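Local coordinates for L-lysine 6-monooxygenase involved in desferrioxamine biosynthesis (Erwinia amylovora CFBP1430, PDB 5O8P) that hydroxylates a terminal amine of cadaverine as the FAD- and NADPH-dependent monooxygenase of desferrioxamine biosynthesis, at the interface of chains A and B and the interface of chains A and C. Residues are numbered along the deposited sequence; one frame, centred on the assembly and turned at random. Chains: chain A/B/C, L-lysine 6-monooxygenase involved in desferrioxamine biosynthesis.

Contact 1: the interface of chains A and B. Residues chain A 279-280, 283-284; chain B 236-239.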
loop_
_atom_site.group_PDB
_atom_site.type_symbol
_atom_site.label_atom_id
_atom_site.label_comp_id
_atom_site.label_asym_id
_atom_site.label_seq_id
_atom_site.Cartn_x
_atom_site.Cartn_y
_atom_site.Cartn_z
ATOM N N ILE A 279 -9.251 -8.879 7.842
ATOM C CA ILE A 279 -8.628 -9.655 8.913
ATOM C C ILE A 279 -7.632 -8.774 9.666
ATOM O O ILE A 279 -7.672 -8.693 10.887
ATOM C CB ILE A 279 -7.868 -10.893 8.409
ATOM C CG1 ILE A 279 -8.833 -11.948 7.907
ATOM C CG2 ILE A 279 -7.026 -11.507 9.533
ATOM C CD1 ILE A 279 -8.212 -12.954 6.968
ATOM N N ASN A 280 -6.738 -8.129 8.931
ATOM C CA ASN A 280 -5.754 -7.252 9.536
ATOM C C ASN A 280 -6.360 -6.045 10.233
ATOM O O ASN A 280 -5.826 -5.596 11.241
ATOM C CB ASN A 280 -4.761 -6.768 8.490
ATOM C CG ASN A 280 -3.842 -7.870 7.999
ATOM O OD1 ASN A 280 -3.754 -8.962 8.580
ATOM N ND2 ASN A 280 -3.133 -7.577 6.922
ATOM N N TYR A 283 -7.517 -7.343 13.618
ATOM C CA TYR A 283 -6.384 -7.460 14.558
ATOM C C TYR A 283 -5.969 -6.085 15.050
ATOM O O TYR A 283 -5.804 -5.891 16.245
ATOM C CB TYR A 283 -5.166 -8.180 13.958
ATOM C CG TYR A 283 -4.127 -8.466 14.995
ATOM C CD1 TYR A 283 -4.188 -9.627 15.754
ATOM C CD2 TYR A 283 -3.097 -7.557 15.259
ATOM C CE1 TYR A 283 -3.241 -9.891 16.748
ATOM C CE2 TYR A 283 -2.141 -7.813 16.250
ATOM C CZ TYR A 283 -2.217 -8.986 16.997
ATOM O OH TYR A 283 -1.305 -9.288 17.999
ATOM N N ASP A 284 -5.826 -5.136 14.130
ATOM C CA ASP A 284 -5.436 -3.778 14.493
ATOM C C ASP A 284 -6.449 -3.110 15.420
ATOM O O ASP A 284 -6.063 -2.340 16.286
ATOM C CB ASP A 284 -5.169 -2.912 13.236
ATOM C CG ASP A 284 -3.815 -3.223 12.562
ATOM O OD1 ASP A 284 -3.129 -4.204 12.952
ATOM O OD2 ASP A 284 -3.428 -2.469 11.634
ATOM N N TYR B 236 0.248 -14.189 5.687
ATOM C CA TYR B 236 0.751 -13.126 6.550
ATOM C C TYR B 236 -0.358 -12.312 7.262
ATOM O O TYR B 236 -0.068 -11.279 7.873
ATOM C CB TYR B 236 1.656 -12.224 5.705
ATOM C CG TYR B 236 2.861 -11.751 6.459
ATOM C CD1 TYR B 236 3.739 -12.660 7.039
ATOM C CD2 TYR B 236 3.108 -10.398 6.606
ATOM C CE1 TYR B 236 4.837 -12.221 7.737
ATOM C CE2 TYR B 236 4.192 -9.954 7.297
ATOM C CZ TYR B 236 5.035 -10.869 7.864
ATOM O OH TYR B 236 6.099 -10.424 8.552
ATOM N N THR B 237 -1.597 -12.797 7.208
ATOM C CA THR B 237 -2.709 -12.118 7.842
ATOM C C THR B 237 -2.577 -12.309 9.347
ATOM O O THR B 237 -2.214 -13.395 9.808
ATOM C CB THR B 237 -4.061 -12.649 7.336
ATOM O OG1 THR B 237 -4.052 -14.077 7.376
ATOM C CG2 THR B 237 -4.304 -12.191 5.897
ATOM N N LYS B 238 -2.865 -11.246 10.099
ATOM C CA LYS B 238 -2.370 -11.128 11.471
ATOM C C LYS B 238 -3.006 -12.093 12.455
ATOM O O LYS B 238 -2.355 -12.482 13.422
ATOM C CB LYS B 238 -2.509 -9.692 11.954
ATOM C CG LYS B 238 -1.581 -8.757 11.211
ATOM C CD LYS B 238 -2.011 -7.321 11.342
ATOM C CE LYS B 238 -0.990 -6.417 10.709
ATOM N NZ LYS B 238 -1.430 -5.008 10.853
ATOM N N LEU B 239 -4.263 -12.481 12.223
ATOM C CA LEU B 239 -4.885 -13.503 13.051
ATOM C C LEU B 239 -4.206 -14.865 12.892
ATOM O O LEU B 239 -4.118 -15.594 13.867
ATOM C CB LEU B 239 -6.387 -13.622 12.786
ATOM C CG LEU B 239 -7.302 -12.574 13.429
ATOM C CD1 LEU B 239 -8.750 -12.894 13.079
ATOM C CD2 LEU B 239 -7.146 -12.498 14.943
#
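The carboxylate oxygen OD1 of A:Asp284 receives the ammonium group of B:Lys238 in a salt bridge that is also a hydrogen bond, with NZ 2.8 Å from OD1. The pair belongs to a two-fold interface between identical chains of the deposited assembly, which may or may not be a biological one. NZ comes from the syn side, the side of the other oxygen, but sits 23° out of the carboxylate plane. OD2 of the same carboxylate lies farther from NZ, at 3.3 Å, so the grip is lopsided. Lysine suits the place through its length: the side chain leaves the start of helix 238-241 and, extended beyond CG, crosses the face of chain A's helix 276-290 steeply and ends at A:Asp284, one turn on from A:Asn280.

The backbone end of B:Lys238 is held as well. Its amide N donates to the side-chain carbonyl OD1 of A:Asn280 at 2.9 Å, with an angle of 154° at the hydrogen, and arrives nearly along the C=O axis. Because this N belongs to the first residue of helix 238-241, the asparagine probably acts as a cap supplied by the other subunit. With CG of A:Asn280 beside its own backbone N (chi1 -70°), OD1 is turned toward that amide, and the asparagine side chain lies across the aliphatic chain of B:Lys238 at about a right angle, with CG 3.9 Å from CD of the lysine.

On the other wall of the groove, CB of B:Lys238 sits over the face of the A:Tyr283 ring at its CG end, 3.7 Å from CB of the tyrosine; the hydroxyl end points away. The lysine stem thus lies in a groove between asparagine and tyrosine, which should restrict its swing and direct NZ to the acid.

A:Ile279 supplies the greasy flank. Its branched side chain can touch two neighbours: the methyl CG2, anti to the backbone N, reaches CB of B:Thr237 and CB of B:Leu239, each at 3.9 Å, while CD1 lies 4.1 Å from the threonine methyl CG2.

Contact 2: the interface of chains A and C. Residues chain A 81, 85-88; chain C 419, 422.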
loop_
_atom_site.group_PDB
_atom_site.type_symbol
_atom_site.label_atom_id
_atom_site.label_comp_id
_atom_site.label_asym_id
_atom_site.label_seq_id
_atom_site.Cartn_x
_atom_site.Cartn_y
_atom_site.Cartn_z
ATOM N N MET A 81 -21.964 6.148 -13.615
ATOM C CA MET A 81 -21.288 7.195 -12.889
ATOM C C MET A 81 -21.379 8.492 -13.703
ATOM O O MET A 81 -21.551 9.563 -13.141
ATOM C CB MET A 81 -19.838 6.765 -12.608
ATOM C CG MET A 81 -19.337 7.093 -11.230
ATOM S SD MET A 81 -20.118 6.178 -9.890
ATOM C CE MET A 81 -19.327 4.598 -10.039
ATOM N N GLY A 85 -23.625 12.060 -13.030
ATOM C CA GLY A 85 -22.917 13.335 -13.039
ATOM C C GLY A 85 -21.810 13.409 -12.002
ATOM O O GLY A 85 -21.454 14.507 -11.574
ATOM N N LYS A 86 -21.251 12.248 -11.641
ATOM C CA LYS A 86 -20.210 12.121 -10.617
ATOM C C LYS A 86 -18.949 11.356 -11.067
ATOM O O LYS A 86 -18.131 10.958 -10.225
ATOM C CB LYS A 86 -20.799 11.394 -9.406
ATOM C CG LYS A 86 -21.064 9.907 -9.632
ATOM C CD LYS A 86 -21.642 9.243 -8.401
ATOM C CE LYS A 86 -20.595 8.987 -7.323
ATOM N NZ LYS A 86 -21.237 8.419 -6.104
ATOM N N LEU A 87 -18.780 11.127 -12.365
ATOM C CA LEU A 87 -17.681 10.286 -12.837
ATOM C C LEU A 87 -16.337 10.872 -12.442
ATOM O O LEU A 87 -15.409 10.123 -12.160
ATOM C CB LEU A 87 -17.743 10.070 -14.350
ATOM C CG LEU A 87 -16.609 9.276 -15.009
ATOM C CD1 LEU A 87 -16.470 7.861 -14.468
ATOM C CD2 LEU A 87 -16.835 9.241 -16.514
ATOM N N TYR A 88 -16.228 12.199 -12.406
ATOM C CA TYR A 88 -14.965 12.814 -12.047
ATOM C C TYR A 88 -14.633 12.579 -10.581
ATOM O O TYR A 88 -13.462 12.448 -10.216
ATOM C CB TYR A 88 -14.921 14.309 -12.386
ATOM C CG TYR A 88 -13.513 14.746 -12.679
ATOM C CD1 TYR A 88 -12.977 14.618 -13.961
ATOM C CD2 TYR A 88 -12.681 15.227 -11.661
ATOM C CE1 TYR A 88 -11.660 14.968 -14.224
ATOM C CE2 TYR A 88 -11.360 15.583 -11.914
ATOM C CZ TYR A 88 -10.851 15.452 -13.198
ATOM O OH TYR A 88 -9.545 15.806 -13.468
ATOM N N GLU C 419 -19.410 17.902 -16.729
ATOM C CA GLU C 419 -19.806 17.773 -15.302
ATOM C C GLU C 419 -19.339 18.938 -14.428
ATOM O O GLU C 419 -18.194 18.930 -13.970
ATOM C CB GLU C 419 -19.272 16.463 -14.700
ATOM C CG GLU C 419 -19.718 15.202 -15.441
ATOM C CD GLU C 419 -19.285 13.907 -14.780
ATOM O OE1 GLU C 419 -18.287 13.903 -14.028
ATOM O OE2 GLU C 419 -19.957 12.880 -15.027
ATOM N N ILE C 422 -18.911 18.435 -9.339
ATOM C CA ILE C 422 -18.322 17.189 -8.795
ATOM C C ILE C 422 -17.605 17.400 -7.458
ATOM O O ILE C 422 -17.339 16.411 -6.784
ATOM C CB ILE C 422 -17.328 16.492 -9.770
ATOM C CG1 ILE C 422 -16.098 17.372 -10.087
ATOM C CG2 ILE C 422 -18.054 16.012 -11.032
ATOM C CD1 ILE C 422 -16.301 18.505 -11.069
#
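Polar contact centres on the carboxylate of C:Glu419, which meets backbone N-H groups at the start of chain A's helix 87-93. Its oxygen OE1 accepts a hydrogen bond from the amide N of A:Tyr88 at 3.1 Å, through the syn lone pair and with an angle of 153° at the hydrogen. The other oxygen, OE2, makes a weak bond with N of A:Leu87 at 3.4 Å. An acid suits this place, since the first amides of a helix point out of its end and the helix dipole would probably favour a negative charge there. The glutamate reaches them with its chain extended beyond CG (chi2 -175°).

A few van der Waals contacts flank the carboxylate. The lack of a side chain on A:Gly85 may allow the approach, its carbonyl C lying 3.6 Å from OE2 of C:Glu419; its positive phi of 81° is one that glycine adopts readily. C:Ile422 adds an apolar touch, its methyl CG2 being 3.8 Å from CB of A:Tyr88. That same CB also lies 3.8 Å from OE1 of C:Glu419, so the base of the tyrosine side chain borders both partner residues.

The patch is part of a two-fold interface between identical chains, possibly a biological one. In the fold, the chain A side is the turn after helix 77-83 together with the first residues of helix 87-93, and the chain C side is a loop that follows helix 399-410, in the C-terminal part of the chain.

The centres of the C-alpha atoms of contact 1 and contact 2 are about 36 Å apart, and the two share no residue or secondary-structure element. Contact 1 pairs helix 276-290 with the start of helix 238-241, whereas contact 2 pairs the start of helix 87-93 with the C-terminal loop. Each belongs to a separate two-fold interface, so every patch has a twin with the chains exchanged. One subunit can therefore hold two different neighbours at once, which is how two kinds of two-fold contact can build the deposited four-chain assembly. The structure alone does not show whether this tetramer forms in solution.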